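Local coordinates for glucokinase (PDB 2QM1), which probably phosphorylates glucose at the expense of ATP, as a zinc-containing member of the ROK family, at residues V170-N175 with G251-N256; D178-C181 with L187-V190. All coordinates share one frame; numbering follows the deposited sequence.

Interaction 1: residues V170-N175 with G251-N256; sequences VTVDPN and GLATGN
Val172 and Ala253 meet methyl to methyl, Val172 CG1 lying 3.8 Å from Ala253 CB, and around this pair the loop 170-175 settles on helix 237-261. The valine's first torsion, chi1 -67°, sets CG1 anti to its own carbonyl carbon, and this is the branch that reaches Ala253. Alanine suits the facing position because its single methyl lets the loop backbone approach closely: the CA atoms of Val172 and Ala253 are 6.5 Å apart. Leu252, the residue just before Ala253, sends its longer chain alongside the same valine. With CG anti to the backbone N, Leu252 CD2 arrives 3.7 Å from Val172 O and 4.3 Å from Val172 CB, in a contact that is van der Waals only. Val170 adds a looser touch, its CG1 4.2 Å from Ala253 CB. No hydrogen bond joins the two segments; the loop is instead held by backbone hydrogen bonds, Val170 with Leu187, and Val172 and Asp173 with Gly185. Asn256 of the second subunit packs on Val170, placing the contact beside the dimer interface. The whole is apolar loop-on-helix packing, in which the segment following the zinc ligand His169 lies against a long helix of the ROK fold.

Interaction 2: residues D178-C181 with L187-V190; sequences DCTC and LETV. With ZN (zinc ion), chain J.
Cys179 packs its CB against Thr189 and gives its sulfur to the zinc ion. Its CB rests on the threonine methyl, 3.7 Å from Thr189 CG2, and that same methyl is 3.7 Å from Asp178 O. Beyond CB, chi1 -173° carries Cys179 SG anti to the backbone N and onto the metal, 2.4 Å from the zinc ion. This sulfur also receives the backbone N-H of Cys181, with Cys181 N 3.6 Å from Cys179 SG and nearly straight at 176°, a bond that would be expected to temper the thiolate's negative charge. Cys181 then turns its own SG to the zinc ion at 2.2 Å. The Cys-x-Cys-Gly-x-x-Gly-Cys-x-Glu motif of ROK proteins thus supplies three of the four ligands, Cys179, Cys181 and Cys186, with His169 as the fourth, in a site that is probably structural. Cysteine suits these places because its soft sulfur binds zinc tightly on a short side chain. From the other segment, Glu188, the motif's glutamate, extends its chain so that its carboxylate passes the sulfur at a distance, Glu188 OE2 being 4.1 Å from Cys179 SG, while its OE1 accepts a bond from the backbone N of Val146. Thr189 is a fitting neighbour because its two branches serve different partners: the methyl covers Cys179, and OG1 is hydrogen-bonded to the backbone O of Cys186, itself a zinc ligand.

Leu187 couples the two contacts. Its backbone N is 2.9 Å from Val170 O, a probable hydrogen bond, and its CD2 packs 3.7 Å from Ala253 CB, so segment 187-190 of interaction 2 touches both segments of interaction 1. Val172 CG2 and Val190 CG2, 4.1 Å apart, add a second apolar link. The centres of the contacts lie 12 Å apart, and along the chain interaction 2 falls between the two segments of interaction 1. Zinc ties them further: interaction 2 supplies two of its ligands, while the side chain of Val170 is about 8 Å from the ion. The magnesium site is more distant, about 11 Å from the side chain of Glu188.

Interaction 1: residues V170-N175 with G251-N256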
loop_
_atom_site.group_PDB
_atom_site.type_symbol
_atom_site.label_atom_id
_atom_site.label_comp_id
_atom_site.label_asym_id
_atom_site.label_seq_id
_atom_site.Cartn_x
_atom_site.Cartn_y
_atom_site.Cartn_z
ATOM N N VAL B 170 9.740 0.572 6.609
ATOM C CA VAL B 170 8.851 1.670 7.027
ATOM C C VAL B 170 9.474 2.359 8.259
ATOM O O VAL B 170 9.949 1.685 9.174
ATOM C CB VAL B 170 7.439 1.083 7.328
ATOM C CG1 VAL B 170 6.625 1.967 8.219
ATOM C CG2 VAL B 170 6.716 0.822 6.017
ATOM N N THR B 171 9.567 3.689 8.229
ATOM C CA THR B 171 10.085 4.461 9.364
ATOM C C THR B 171 9.006 4.501 10.453
ATOM O O THR B 171 7.947 5.049 10.258
ATOM C CB THR B 171 10.477 5.920 8.958
ATOM O OG1 THR B 171 11.505 5.886 7.962
ATOM C CG2 THR B 171 10.933 6.768 10.216
ATOM N N VAL B 172 9.263 3.846 11.569
ATOM C CA VAL B 172 8.372 3.938 12.707
ATOM C C VAL B 172 8.859 4.997 13.706
ATOM O O VAL B 172 8.141 5.382 14.608
ATOM C CB VAL B 172 8.208 2.540 13.396
ATOM C CG1 VAL B 172 7.473 1.561 12.491
ATOM C CG2 VAL B 172 9.552 1.961 13.806
ATOM N N ASP B 173 10.121 5.409 13.606
ATOM C CA ASP B 173 10.636 6.400 14.537
ATOM C C ASP B 173 11.644 7.180 13.783
ATOM O O ASP B 173 12.741 6.697 13.587
ATOM C CB ASP B 173 11.292 5.750 15.759
ATOM C CG ASP B 173 11.862 6.761 16.775
ATOM O OD1 ASP B 173 11.923 8.018 16.535
ATOM O OD2 ASP B 173 12.281 6.254 17.854
ATOM N N PRO B 174 11.278 8.406 13.372
ATOM C CA PRO B 174 12.164 9.278 12.630
ATOM C C PRO B 174 13.469 9.549 13.358
ATOM O O PRO B 174 14.439 9.963 12.720
ATOM C CB PRO B 174 11.357 10.587 12.525
ATOM C CG PRO B 174 9.957 10.162 12.582
ATOM C CD PRO B 174 9.962 9.039 13.598
ATOM N N ASN B 175 13.505 9.343 14.681
ATOM C CA ASN B 175 14.770 9.551 15.418
ATOM C C ASN B 175 15.431 8.275 15.918
ATOM O O ASN B 175 16.209 8.323 16.841
ATOM C CB ASN B 175 14.549 10.493 16.610
ATOM C CG ASN B 175 13.818 11.769 16.224
ATOM O OD1 ASN B 175 14.257 12.520 15.345
ATOM N ND2 ASN B 175 12.703 12.027 16.896
ATOM N N GLY B 251 2.444 -2.342 15.813
ATOM C CA GLY B 251 1.094 -1.792 15.688
ATOM C C GLY B 251 0.993 -0.505 14.842
ATOM O O GLY B 251 0.031 -0.324 14.099
ATOM N N LEU B 252 1.959 0.396 14.966
ATOM C CA LEU B 252 1.971 1.608 14.168
ATOM C C LEU B 252 2.145 1.280 12.701
ATOM O O LEU B 252 1.454 1.819 11.862
ATOM C CB LEU B 252 3.100 2.538 14.597
ATOM C CG LEU B 252 3.322 3.881 13.898
ATOM C CD1 LEU B 252 2.136 4.813 13.963
ATOM C CD2 LEU B 252 4.542 4.500 14.634
ATOM N N ALA B 253 3.092 0.405 12.415
ATOM C CA ALA B 253 3.446 0.120 11.045
ATOM C C ALA B 253 2.326 -0.683 10.417
ATOM O O ALA B 253 1.912 -0.345 9.355
ATOM C CB ALA B 253 4.790 -0.620 10.988
ATOM N N THR B 254 1.799 -1.709 11.098
ATOM C CA THR B 254 0.715 -2.517 10.521
ATOM C C THR B 254 -0.554 -1.675 10.472
ATOM O O THR B 254 -1.346 -1.815 9.591
ATOM C CB THR B 254 0.439 -3.825 11.272
ATOM O OG1 THR B 254 0.230 -3.543 12.662
ATOM C CG2 THR B 254 1.642 -4.773 11.131
ATOM N N GLY B 255 -0.715 -0.794 11.432
ATOM C CA GLY B 255 -1.886 0.070 11.459
ATOM C C GLY B 255 -1.937 0.964 10.224
ATOM O O GLY B 255 -3.010 1.152 9.618
ATOM N N ASN B 256 -0.790 1.539 9.873
ATOM C CA ASN B 256 -0.766 2.500 8.791
ATOM C C ASN B 256 -0.912 1.767 7.484
ATOM O O ASN B 256 -1.433 2.329 6.515
ATOM C CB ASN B 256 0.509 3.379 8.843
ATOM C CG ASN B 256 0.342 4.620 9.736
ATOM O OD1 ASN B 256 1.325 5.220 10.196
ATOM N ND2 ASN B 256 -0.890 4.993 9.993
#

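Interaction 2: residues D178-C181 with L187-V190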
loop_
_atom_site.group_PDB
_atom_site.type_symbol
_atom_site.label_atom_id
_atom_site.label_comp_id
_atom_site.label_asym_id
_atom_site.label_seq_id
_atom_site.Cartn_x
_atom_site.Cartn_y
_atom_site.Cartn_z
ATOM N N ASP B 178 19.940 3.417 13.700
ATOM C CA ASP B 178 20.457 3.272 12.335
ATOM C C ASP B 178 20.119 1.914 11.765
ATOM O O ASP B 178 20.300 0.907 12.419
ATOM C CB ASP B 178 21.974 3.459 12.291
ATOM C CG ASP B 178 22.386 4.867 12.590
ATOM O OD1 ASP B 178 21.515 5.765 12.549
ATOM O OD2 ASP B 178 23.582 5.085 12.893
ATOM N N CYS B 179 19.621 1.909 10.531
ATOM C CA CYS B 179 19.279 0.692 9.846
ATOM C C CYS B 179 20.346 0.446 8.795
ATOM O O CYS B 179 20.956 1.387 8.301
ATOM C CB CYS B 179 17.933 0.836 9.151
ATOM S SG CYS B 179 17.350 -0.722 8.432
ATOM N N THR B 180 20.544 -0.797 8.405
ATOM C CA THR B 180 21.521 -1.060 7.329
ATOM C C THR B 180 21.064 -0.503 5.983
ATOM O O THR B 180 21.880 -0.277 5.074
ATOM C CB THR B 180 21.864 -2.559 7.179
ATOM O OG1 THR B 180 20.662 -3.322 7.123
ATOM C CG2 THR B 180 22.709 -3.051 8.380
ATOM N N CYS B 181 19.770 -0.252 5.840
ATOM C CA CYS B 181 19.305 0.275 4.560
ATOM C C CYS B 181 19.881 1.680 4.384
ATOM O O CYS B 181 20.020 2.152 3.278
ATOM C CB CYS B 181 17.765 0.222 4.427
ATOM S SG CYS B 181 16.962 1.517 5.416
ATOM N N LEU B 187 11.201 -0.186 10.944
ATOM C CA LEU B 187 10.586 -1.300 11.679
ATOM C C LEU B 187 11.558 -2.454 11.971
ATOM O O LEU B 187 11.551 -3.062 13.055
ATOM C CB LEU B 187 9.310 -1.790 10.961
ATOM C CG LEU B 187 8.460 -2.886 11.585
ATOM C CD1 LEU B 187 7.952 -2.497 13.000
ATOM C CD2 LEU B 187 7.306 -3.252 10.621
ATOM N N GLU B 188 12.391 -2.764 11.003
ATOM C CA GLU B 188 13.367 -3.830 11.177
ATOM C C GLU B 188 14.354 -3.663 12.332
ATOM O O GLU B 188 14.782 -4.680 12.932
ATOM C CB GLU B 188 14.168 -4.018 9.897
ATOM C CG GLU B 188 15.006 -5.240 9.906
ATOM C CD GLU B 188 15.774 -5.379 8.635
ATOM O OE1 GLU B 188 15.283 -6.077 7.718
ATOM O OE2 GLU B 188 16.842 -4.744 8.543
ATOM N N THR B 189 14.739 -2.416 12.631
ATOM C CA THR B 189 15.634 -2.119 13.778
ATOM C C THR B 189 15.002 -2.455 15.145
ATOM O O THR B 189 15.663 -2.549 16.180
ATOM C CB THR B 189 16.122 -0.578 13.802
ATOM O OG1 THR B 189 15.014 0.273 14.085
ATOM C CG2 THR B 189 16.727 -0.134 12.478
ATOM N N VAL B 190 13.694 -2.608 15.180
ATOM C CA VAL B 190 13.056 -2.777 16.495
ATOM C C VAL B 190 12.302 -4.117 16.620
ATOM O O VAL B 190 11.804 -4.478 17.708
ATOM C CB VAL B 190 12.192 -1.493 16.890
ATOM C CG1 VAL B 190 13.096 -0.230 17.024
ATOM C CG2 VAL B 190 11.203 -1.195 15.853
HETATM ZN ZN ZN J . 15.850 0.303 6.837
#